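Local coordinates for cytochrome c, class II (Shewanella frigidimarina, PDB 4ULV), which binds a covalently attached heme c, takes up diatomic gases at the heme, and probably serves in electron transfer or gas sensing, at residues A[24-29]-A[43-48]; A[79-84]-A[123-128]; A[89-94]-A[112-117]. One frame throughout, in Å; residues are numbered along the deposited sequence. Where two conformers were deposited one is given.

All three interactions pin together neighbouring helices of one four-helix bundle around heme c. Interaction 1 joins helices 5-30 and 38-51; interactions 2 and 3 both join helices 78-98 and 104-125, with interaction 3 nested inside the loop that interaction 2 closes. Interaction 1 is buried throughout and combines a salt bridge with methionine packing, next to the second subunit. Interactions 2 and 3 are only partly buried: interaction 2 is aromatic, with one hydroxyl-carboxylate bond beside the heme, and interaction 3 is almost wholly polar, built on a single asparagine. Interactions 1 and 2 lie on opposite sides of the chain's centre, whereas interactions 1 and 3 touch, Val48 against Ala92.

Interaction 1. Residues A[24-29]-A[43-48]; sequences GDMGAM and TRADNV
Asp25 and Arg44 form a buried salt bridge between helices 5-30 and 38-51, NE of Arg44 giving its proton to OD2 of Asp25 over 2.8 Å. The bond is bent, with an N-H...O angle of 143°; the two flat groups stand nearly perpendicular, and NE meets OD2 from above the carboxylate plane. A water closes the ring: it donates to Asp25 OD2 at 2.7 Å and accepts from Arg44 NH2 at 2.9 Å, lying in the guanidinium plane at its edge. OD2 is thus gripped twice, while OD1 of the same carboxylate pairs with Lys34. The rest of the guanidinium is also engaged, NH1 with Asn22 OD1 and NH2 with Glu57 of the second subunit.

Beside the salt bridge the contact turns apolar. Met26 slides past Arg44 in the opposite direction, its CG 3.6 Å from Arg44 CB. The bend at chi3 (73°) turns the methyl CE onto Ala45, 3.6 Å from its CB, and SD lies 4.1 Å from Val48 CG2. The segments 24-29 and 43-48 run roughly antiparallel, their axes at 145°, in the four-helix bundle of cytochromes c'. With acidic partners on two chains, Arg44 links this helix pair to the dimer interface, and the alternation of opposite charges probably keeps both Asp25 and Arg44 ionised despite their burial.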
loop_
_atom_site.group_PDB
_atom_site.type_symbol
_atom_site.label_atom_id
_atom_site.label_comp_id
_atom_site.label_asym_id
_atom_site.label_seq_id
_atom_site.Cartn_x
_atom_site.Cartn_y
_atom_site.Cartn_z
ATOM N N GLY A 24 -13.309 1.398 2.640
ATOM C CA GLY A 24 -14.320 1.370 3.703
ATOM C C GLY A 24 -14.565 2.682 4.388
ATOM O O GLY A 24 -15.686 3.099 4.639
ATOM N N ASP A 25 -13.463 3.414 4.614
ATOM C CA ASP A 25 -13.596 4.770 5.151
ATOM C C ASP A 25 -14.340 5.706 4.236
ATOM O O ASP A 25 -15.198 6.500 4.668
ATOM C CB ASP A 25 -12.250 5.357 5.586
ATOM C CG ASP A 25 -12.419 6.581 6.451
ATOM O OD1 ASP A 25 -12.975 6.441 7.559
ATOM O OD2 ASP A 25 -11.976 7.686 6.014
ATOM N N MET A 26 -14.005 5.619 2.953
ATOM C CA MET A 26 -14.670 6.419 1.953
ATOM C C MET A 26 -16.181 6.076 1.950
ATOM O O MET A 26 -17.030 6.974 1.914
ATOM C CB MET A 26 -14.052 6.119 0.588
ATOM C CG MET A 26 -12.609 6.611 0.513
ATOM S SD MET A 26 -11.733 5.895 -0.919
ATOM C CE MET A 26 -12.576 6.854 -2.034
ATOM N N GLY A 27 -16.484 4.783 1.990
ATOM C CA GLY A 27 -17.911 4.373 1.917
ATOM C C GLY A 27 -18.615 4.823 3.194
ATOM O O GLY A 27 -19.777 5.329 3.096
ATOM N N ALA A 28 -17.967 4.781 4.356
ATOM C CA ALA A 28 -18.603 5.295 5.601
ATOM C C ALA A 28 -19.002 6.755 5.481
ATOM O O ALA A 28 -20.061 7.157 5.942
ATOM C CB ALA A 28 -17.709 5.075 6.822
ATOM N N MET A 29 -18.143 7.570 4.864
ATOM C CA MET A 29 -18.449 8.964 4.686
ATOM C C MET A 29 -19.618 9.179 3.697
ATOM O O MET A 29 -20.468 10.087 3.904
ATOM C CB MET A 29 -17.251 9.703 4.119
ATOM C CG MET A 29 -16.072 9.839 5.084
ATOM S SD MET A 29 -14.786 10.933 4.411
ATOM C CE MET A 29 -13.607 10.844 5.734
ATOM N N THR A 43 -7.769 11.869 -0.636
ATOM C CA THR A 43 -6.455 11.220 -0.421
ATOM C C THR A 43 -6.627 9.681 -0.205
ATOM O O THR A 43 -5.754 8.912 -0.665
ATOM C CB THR A 43 -5.654 11.936 0.644
ATOM O OG1 THR A 43 -4.253 11.802 0.324
ATOM C CG2 THR A 43 -5.987 11.433 1.998
ATOM N N ARG A 44 -7.772 9.278 0.340
ATOM C CA ARG A 44 -8.091 7.869 0.397
ATOM C C ARG A 44 -8.300 7.287 -0.969
ATOM O O ARG A 44 -7.885 6.157 -1.253
ATOM C CB ARG A 44 -9.241 7.566 1.349
ATOM C CG ARG A 44 -8.823 7.872 2.805
ATOM C CD ARG A 44 -9.435 6.934 3.731
ATOM N NE ARG A 44 -9.374 7.388 5.066
ATOM C CZ ARG A 44 -8.337 7.186 5.870
ATOM N NH1 ARG A 44 -7.258 6.597 5.405
ATOM N NH2 ARG A 44 -8.434 7.604 7.114
ATOM N N ALA A 45 -8.967 8.061 -1.846
ATOM C CA ALA A 45 -9.115 7.578 -3.192
ATOM C C ALA A 45 -7.761 7.436 -3.886
ATOM O O ALA A 45 -7.520 6.467 -4.635
ATOM C CB ALA A 45 -10.029 8.556 -3.987
ATOM N N ASP A 46 -6.854 8.371 -3.637
ATOM C CA ASP A 46 -5.497 8.265 -4.203
ATOM C C ASP A 46 -4.788 7.031 -3.591
ATOM O O ASP A 46 -4.139 6.284 -4.317
ATOM C CB ASP A 46 -4.718 9.546 -3.910
ATOM C CG ASP A 46 -5.264 10.785 -4.665
ATOM O OD1 ASP A 46 -5.734 10.583 -5.785
ATOM O OD2 ASP A 46 -5.267 11.906 -4.109
ATOM N N ASN A 47 -4.994 6.765 -2.295
ATOM C CA ASN A 47 -4.436 5.537 -1.668
ATOM C C ASN A 47 -4.962 4.295 -2.380
ATOM O O ASN A 47 -4.226 3.372 -2.740
ATOM C CB ASN A 47 -4.783 5.441 -0.233
ATOM C CG ASN A 47 -4.058 6.445 0.652
ATOM O OD1 ASN A 47 -3.032 7.030 0.214
ATOM N ND2 ASN A 47 -4.469 6.621 1.883
ATOM N N VAL A 48 -6.289 4.243 -2.574
ATOM C CA VAL A 48 -6.854 3.092 -3.269
ATOM C C VAL A 48 -6.324 2.904 -4.698
ATOM O O VAL A 48 -6.021 1.829 -5.183
ATOM C CB VAL A 48 -8.445 3.103 -3.228
ATOM C CG1 VAL A 48 -9.026 1.977 -4.069
ATOM C CG2 VAL A 48 -8.912 2.990 -1.774
HETATM O O HOH W 1 -10.837 9.014 8.051
#

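Interaction 2. Residues A[79-84]-A[123-128]; sequences ADFDSK and DVYKKD. With HEC (heme c), chain C.
Phe81 turns its edge to the face of Tyr125 in a T-shaped pair, the planes at 88° and the centroids 5.4 Å apart. The touching atom is Phe81 CD1, which sits over the rim of the tyrosine ring, 3.8 Å from Tyr125 CD2. Val124 CG1 lies over the centre of the opposite face, so the ring is sandwiched. At its far end Tyr125 OH donates to Asp80 OD2 over 2.6 Å, onto that oxygen's anti lone pair; chi1 (-178°) puts Asp80 CG anti to the backbone N, on the side of Tyr125, and OD2 meets the ring at its edge. Lys84 adds its aliphatic chain obliquely, CE 4.0 Å from Tyr125 CE2.

This is where the last turn of helix 104-125 meets the start of helix 78-98 in the four-helix bundle, beside the covalently bound heme. An alanine at Tyr125 would probably leave Asp80 without its hydroxyl partner and open a gap between Phe81 and Val124. Phe81 in turn presents one face to heme CBC, and its CE1 lies 3.8 Å from heme CAC. Beyond the helix end, Lys126 lays its chain against the porphyrin, with CE 3.5 Å from the heme CHA carbon.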
loop_
_atom_site.group_PDB
_atom_site.type_symbol
_atom_site.label_atom_id
_atom_site.label_comp_id
_atom_site.label_asym_id
_atom_site.label_seq_id
_atom_site.Cartn_x
_atom_site.Cartn_y
_atom_site.Cartn_z
ATOM N N ALA A 79 -6.186 -14.769 -17.934
ATOM C CA ALA A 79 -6.538 -13.627 -18.795
ATOM C C ALA A 79 -7.717 -12.849 -18.244
ATOM O O ALA A 79 -7.704 -11.617 -18.168
ATOM C CB ALA A 79 -6.752 -14.080 -20.205
ATOM N N ASP A 80 -8.765 -13.585 -17.877
ATOM C CA ASP A 80 -9.931 -12.912 -17.333
ATOM C C ASP A 80 -9.621 -12.228 -16.008
ATOM O O ASP A 80 -10.039 -11.109 -15.768
ATOM C CB ASP A 80 -11.146 -13.840 -17.187
ATOM C CG ASP A 80 -12.380 -13.116 -16.671
ATOM O OD1 ASP A 80 -12.928 -12.222 -17.393
ATOM O OD2 ASP A 80 -12.744 -13.428 -15.528
ATOM N N PHE A 81 -8.877 -12.935 -15.130
ATOM C CA PHE A 81 -8.449 -12.348 -13.892
ATOM C C PHE A 81 -7.694 -11.013 -14.090
ATOM O O PHE A 81 -7.921 -10.035 -13.366
ATOM C CB PHE A 81 -7.579 -13.352 -13.091
ATOM C CG PHE A 81 -7.164 -12.856 -11.742
ATOM C CD1 PHE A 81 -7.997 -12.989 -10.661
ATOM C CD2 PHE A 81 -5.882 -12.317 -11.525
ATOM C CE1 PHE A 81 -7.642 -12.594 -9.410
ATOM C CE2 PHE A 81 -5.498 -11.934 -10.251
ATOM C CZ PHE A 81 -6.349 -12.084 -9.175
ATOM N N ASP A 82 -6.736 -11.066 -15.009
ATOM C CA ASP A 82 -5.892 -9.902 -15.302
ATOM C C ASP A 82 -6.719 -8.756 -15.944
ATOM O O ASP A 82 -6.471 -7.616 -15.636
ATOM C CB ASP A 82 -4.731 -10.285 -16.227
ATOM C CG ASP A 82 -3.718 -11.183 -15.558
ATOM O OD1 ASP A 82 -3.757 -11.356 -14.305
ATOM O OD2 ASP A 82 -2.830 -11.700 -16.303
ATOM N N SER A 83 -7.735 -9.097 -16.759
ATOM C CA SER A 83 -8.640 -8.083 -17.307
ATOM C C SER A 83 -9.403 -7.410 -16.172
ATOM O O SER A 83 -9.458 -6.204 -16.086
ATOM C CB SER A 83 -9.561 -8.762 -18.289
ATOM O OG SER A 83 -10.560 -7.856 -18.767
ATOM N N LYS A 84 -9.955 -8.230 -15.245
ATOM C CA LYS A 84 -10.649 -7.654 -14.068
ATOM C C LYS A 84 -9.697 -6.781 -13.224
ATOM O O LYS A 84 -10.047 -5.722 -12.712
ATOM C CB LYS A 84 -11.277 -8.751 -13.171
ATOM C CG LYS A 84 -12.473 -9.394 -13.771
ATOM C CD LYS A 84 -13.147 -10.349 -12.750
ATOM C CE LYS A 84 -14.284 -11.212 -13.277
ATOM N NZ LYS A 84 -15.238 -10.464 -14.103
ATOM N N ASP A 123 -16.662 -12.703 -6.656
ATOM C CA ASP A 123 -17.707 -13.697 -6.991
ATOM C C ASP A 123 -17.124 -14.844 -7.768
ATOM O O ASP A 123 -17.518 -16.003 -7.573
ATOM C CB ASP A 123 -18.797 -13.004 -7.821
ATOM C CG ASP A 123 -19.769 -12.238 -6.974
ATOM O OD1 ASP A 123 -19.750 -12.351 -5.743
ATOM O OD2 ASP A 123 -20.545 -11.468 -7.605
ATOM N N VAL A 124 -16.138 -14.563 -8.628
ATOM C CA VAL A 124 -15.561 -15.577 -9.522
ATOM C C VAL A 124 -14.320 -16.259 -8.915
ATOM O O VAL A 124 -14.128 -17.461 -9.149
ATOM C CB VAL A 124 -15.291 -14.998 -10.937
ATOM C CG1 VAL A 124 -14.745 -16.033 -11.860
ATOM C CG2 VAL A 124 -16.543 -14.396 -11.487
ATOM N N TYR A 125 -13.464 -15.484 -8.206
ATOM C CA TYR A 125 -12.102 -15.906 -7.908
ATOM C C TYR A 125 -11.750 -16.018 -6.451
ATOM O O TYR A 125 -10.599 -16.408 -6.150
ATOM C CB TYR A 125 -11.159 -14.957 -8.630
ATOM C CG TYR A 125 -11.238 -15.072 -10.108
ATOM C CD1 TYR A 125 -10.909 -16.212 -10.778
ATOM C CD2 TYR A 125 -11.651 -13.980 -10.891
ATOM C CE1 TYR A 125 -10.989 -16.315 -12.135
ATOM C CE2 TYR A 125 -11.742 -14.083 -12.251
ATOM C CZ TYR A 125 -11.458 -15.246 -12.902
ATOM O OH TYR A 125 -11.550 -15.407 -14.255
ATOM N N LYS A 126 -12.666 -15.766 -5.533
ATOM C CA LYS A 126 -12.390 -15.809 -4.092
ATOM C C LYS A 126 -13.368 -16.731 -3.460
ATOM O O LYS A 126 -14.543 -16.789 -3.779
ATOM C CB LYS A 126 -12.480 -14.416 -3.429
ATOM C CG LYS A 126 -11.949 -14.298 -2.024
ATOM C CD LYS A 126 -12.094 -12.904 -1.463
ATOM C CE LYS A 126 -11.707 -12.694 -0.022
ATOM N NZ LYS A 126 -12.683 -13.341 0.911
ATOM N N LYS A 127 -12.890 -17.505 -2.488
ATOM C CA LYS A 127 -13.777 -18.412 -1.703
ATOM C C LYS A 127 -14.846 -17.600 -1.021
ATOM O O LYS A 127 -14.641 -16.454 -0.629
ATOM C CB LYS A 127 -12.971 -19.201 -0.648
ATOM C CG LYS A 127 -11.936 -20.099 -1.262
ATOM C CD LYS A 127 -11.089 -20.829 -0.229
ATOM C CE LYS A 127 -9.888 -21.497 -0.901
ATOM N NZ LYS A 127 -8.848 -22.045 0.018
ATOM N N ASP A 128 -16.025 -18.198 -0.877
ATOM C CA ASP A 128 -17.072 -17.621 -0.030
ATOM C C ASP A 128 -16.714 -17.606 1.452
ATOM O O ASP A 128 -17.251 -16.751 2.160
ATOM C CB ASP A 128 -18.363 -18.428 -0.148
ATOM C CG ASP A 128 -19.036 -18.285 -1.484
ATOM O OD1 ASP A 128 -18.603 -17.490 -2.358
ATOM O OD2 ASP A 128 -20.048 -19.010 -1.622
ATOM O OXT ASP A 128 -15.925 -18.432 1.960
HETATM FE FE HEC C . -10.269 -8.431 -3.062
HETATM C CHA HEC C . -8.998 -10.710 -0.831
HETATM C CHB HEC C . -11.015 -6.375 -0.498
HETATM C CHC HEC C . -10.912 -5.941 -5.279
HETATM C CHD HEC C . -9.402 -10.480 -5.625
HETATM N NA HEC C . -9.999 -8.541 -0.992
HETATM C C1A HEC C . -9.497 -9.543 -0.245
HETATM C C2A HEC C . -9.551 -9.249 1.124
HETATM C C3A HEC C . -10.125 -8.019 1.217
HETATM C C4A HEC C . -10.391 -7.591 -0.123
HETATM C CMA HEC C . -10.441 -7.266 2.464
HETATM C CAA HEC C . -9.068 -10.160 2.259
HETATM C CBA HEC C . -7.577 -9.895 2.546
HETATM C CGA HEC C . -7.050 -10.704 3.728
HETATM O O1A HEC C . -6.835 -11.903 3.567
HETATM O O2A HEC C . -6.821 -10.102 4.789
HETATM N NB HEC C . -10.769 -6.430 -2.926
HETATM C C1B HEC C . -11.162 -5.772 -1.800
HETATM C C2B HEC C . -11.768 -4.532 -2.046
HETATM C C3B HEC C . -11.708 -4.452 -3.406
HETATM C C4B HEC C . -11.117 -5.591 -3.942
HETATM C CMB HEC C . -12.390 -3.619 -1.069
HETATM C CAB HEC C . -12.209 -3.342 -4.315
HETATM C CBB HEC C . -12.001 -1.929 -3.785
HETATM N NC HEC C . -10.118 -8.190 -5.144
HETATM C C1C HEC C . -10.512 -7.097 -5.907
HETATM C C2C HEC C . -10.384 -7.384 -7.279
HETATM C C3C HEC C . -9.927 -8.695 -7.392
HETATM C C4C HEC C . -9.791 -9.138 -6.023
HETATM C CMC HEC C . -10.739 -6.382 -8.383
HETATM C CAC HEC C . -9.669 -9.534 -8.605
HETATM C CBC HEC C . -9.296 -8.883 -9.902
HETATM N ND HEC C . -9.315 -10.279 -3.214
HETATM C C1D HEC C . -9.166 -11.006 -4.312
HETATM C C2D HEC C . -8.725 -12.335 -4.041
HETATM C C3D HEC C . -8.518 -12.356 -2.691
HETATM C C4D HEC C . -8.949 -11.100 -2.194
HETATM C CMD HEC C . -8.444 -13.414 -5.004
HETATM C CAD HEC C . -7.941 -13.486 -1.897
HETATM C CBD HEC C . -6.465 -13.281 -1.544
HETATM C CGD HEC C . -5.866 -14.438 -0.723
HETATM O O1D HEC C . -6.595 -14.898 0.227
HETATM O O2D HEC C . -4.766 -14.859 -1.109
#

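Interaction 3. Residues A[89-94]-A[112-117]; sequences QDNAAA and ANTGKS
Asn91 reaches across to Thr114 and Ser117 with both ends of its amide, bridging two antiparallel helices of the cytochrome c' four-helix bundle. The axes of 89-94 and 112-117 pass 9.0 Å apart, close enough for one short side chain to span the groove. On one side Asn91 OD1 lies 2.9 Å from Thr114 OG1, a hydroxyl that is also hydrogen-bonded to Ala110 O. On the other, Asn91 ND2 donates to Ser117 OG over 2.9 Å, nearly straight at 161°. Chi1 (81°) puts Asn91 CG between the backbone N and the carbonyl carbon, on the side of 112-117. Asn91 and Ser117 were each modelled in two conformers, so this grip describes one of the alternatives.

Ser117 OG also approaches Thr114 O in its own helix, which would help fix the hydroxyl, but at 2.5 Å, in one of two conformers, this bond is doubtful. Further out, Phe88 touches both Thr114 and Ser117, and Leu95 also packs on Thr114. Ser117 belongs to the heme pocket and immediately precedes Cys118, one of the two cysteines bound to the heme. Thr114 also approaches Asn91 with its methyl: in the conformer described, CG2 comes within 3.2 Å of Asn91 OD1, beside the hydroxyl.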
loop_
_atom_site.group_PDB
_atom_site.type_symbol
_atom_site.label_atom_id
_atom_site.label_comp_id
_atom_site.label_asym_id
_atom_site.label_seq_id
_atom_site.Cartn_x
_atom_site.Cartn_y
_atom_site.Cartn_z
ATOM N N GLN A 89 -7.787 -1.360 -11.461
ATOM C CA GLN A 89 -6.796 -0.272 -11.392
ATOM C C GLN A 89 -7.360 0.946 -12.109
ATOM O O GLN A 89 -7.228 2.065 -11.612
ATOM C CB GLN A 89 -5.448 -0.717 -12.011
ATOM C CG GLN A 89 -4.745 -1.845 -11.210
ATOM C CD GLN A 89 -3.483 -2.394 -11.862
ATOM O OE1 GLN A 89 -2.995 -1.858 -12.878
ATOM N NE2 GLN A 89 -2.910 -3.429 -11.255
ATOM N N ASP A 90 -7.972 0.737 -13.261
ATOM C CA ASP A 90 -8.558 1.857 -14.024
ATOM C C ASP A 90 -9.706 2.550 -13.243
ATOM O O ASP A 90 -9.779 3.781 -13.179
ATOM C CB ASP A 90 -9.108 1.353 -15.347
ATOM C CG ASP A 90 -8.044 0.975 -16.346
ATOM O OD1 ASP A 90 -6.845 1.415 -16.239
ATOM O OD2 ASP A 90 -8.418 0.253 -17.339
ATOM N N ASN A 91 -10.665 1.754 -12.712
ATOM C CA ASN A 91 -11.731 2.362 -11.985
ATOM C C ASN A 91 -11.330 3.026 -10.686
ATOM O O ASN A 91 -11.876 4.031 -10.286
ATOM C CB ASN A 91 -12.895 1.400 -11.872
ATOM C CG ASN A 91 -12.747 0.366 -10.774
ATOM O OD1 ASN A 91 -12.385 0.695 -9.650
ATOM N ND2 ASN A 91 -13.107 -0.891 -11.085
ATOM N N ALA A 92 -10.277 2.508 -10.030
ATOM C CA ALA A 92 -9.756 3.175 -8.843
ATOM C C ALA A 92 -9.141 4.539 -9.212
ATOM O O ALA A 92 -9.322 5.510 -8.482
ATOM C CB ALA A 92 -8.722 2.283 -8.149
ATOM N N ALA A 93 -8.436 4.558 -10.341
ATOM C CA ALA A 93 -7.879 5.834 -10.839
ATOM C C ALA A 93 -9.049 6.814 -11.113
ATOM O O ALA A 93 -9.000 8.030 -10.805
ATOM C CB ALA A 93 -7.048 5.634 -12.092
ATOM N N ALA A 94 -10.107 6.289 -11.733
ATOM C CA ALA A 94 -11.277 7.121 -12.067
ATOM C C ALA A 94 -11.983 7.677 -10.823
ATOM O O ALA A 94 -12.447 8.821 -10.794
ATOM C CB ALA A 94 -12.255 6.385 -12.943
ATOM N N ALA A 112 -19.494 3.386 -6.610
ATOM C CA ALA A 112 -20.211 2.180 -6.978
ATOM C C ALA A 112 -19.536 1.386 -8.075
ATOM O O ALA A 112 -19.499 0.174 -8.025
ATOM C CB ALA A 112 -21.651 2.504 -7.372
ATOM N N ASN A 113 -18.951 2.062 -9.051
ATOM C CA ASN A 113 -18.283 1.382 -10.131
ATOM C C ASN A 113 -17.084 0.577 -9.537
ATOM O O ASN A 113 -16.808 -0.560 -9.956
ATOM C CB ASN A 113 -17.715 2.373 -11.143
ATOM C CG ASN A 113 -18.796 3.025 -12.015
ATOM O OD1 ASN A 113 -19.958 2.551 -12.080
ATOM N ND2 ASN A 113 -18.423 4.070 -12.718
ATOM N N THR A 114 -16.351 1.217 -8.624
ATOM C CA THR A 114 -15.195 0.532 -8.018
ATOM C C THR A 114 -15.700 -0.650 -7.160
ATOM O O THR A 114 -15.134 -1.780 -7.249
ATOM C CB THR A 114 -14.419 1.539 -7.227
ATOM O OG1 THR A 114 -13.936 2.588 -8.114
ATOM C CG2 THR A 114 -13.224 0.908 -6.570
ATOM N N GLY A 115 -16.746 -0.462 -6.351
ATOM C CA GLY A 115 -17.314 -1.507 -5.548
ATOM C C GLY A 115 -17.728 -2.692 -6.364
ATOM O O GLY A 115 -17.538 -3.860 -5.939
ATOM N N LYS A 116 -18.340 -2.446 -7.510
ATOM C CA LYS A 116 -18.753 -3.549 -8.390
ATOM C C LYS A 116 -17.606 -4.383 -8.850
ATOM O O LYS A 116 -17.777 -5.612 -9.011
ATOM C CB LYS A 116 -19.454 -2.974 -9.617
ATOM C CG LYS A 116 -20.021 -3.997 -10.632
ATOM C CD LYS A 116 -20.934 -3.347 -11.718
ATOM C CE LYS A 116 -21.401 -4.355 -12.751
ATOM N NZ LYS A 116 -20.353 -4.748 -13.731
ATOM N N SER A 117 -16.432 -3.763 -9.050
ATOM C CA SER A 117 -15.301 -4.558 -9.470
ATOM C C SER A 117 -14.772 -5.438 -8.358
ATOM O O SER A 117 -14.364 -6.549 -8.656
ATOM C CB SER A 117 -14.168 -3.718 -10.021
ATOM O OG SER A 117 -13.686 -2.854 -9.027
#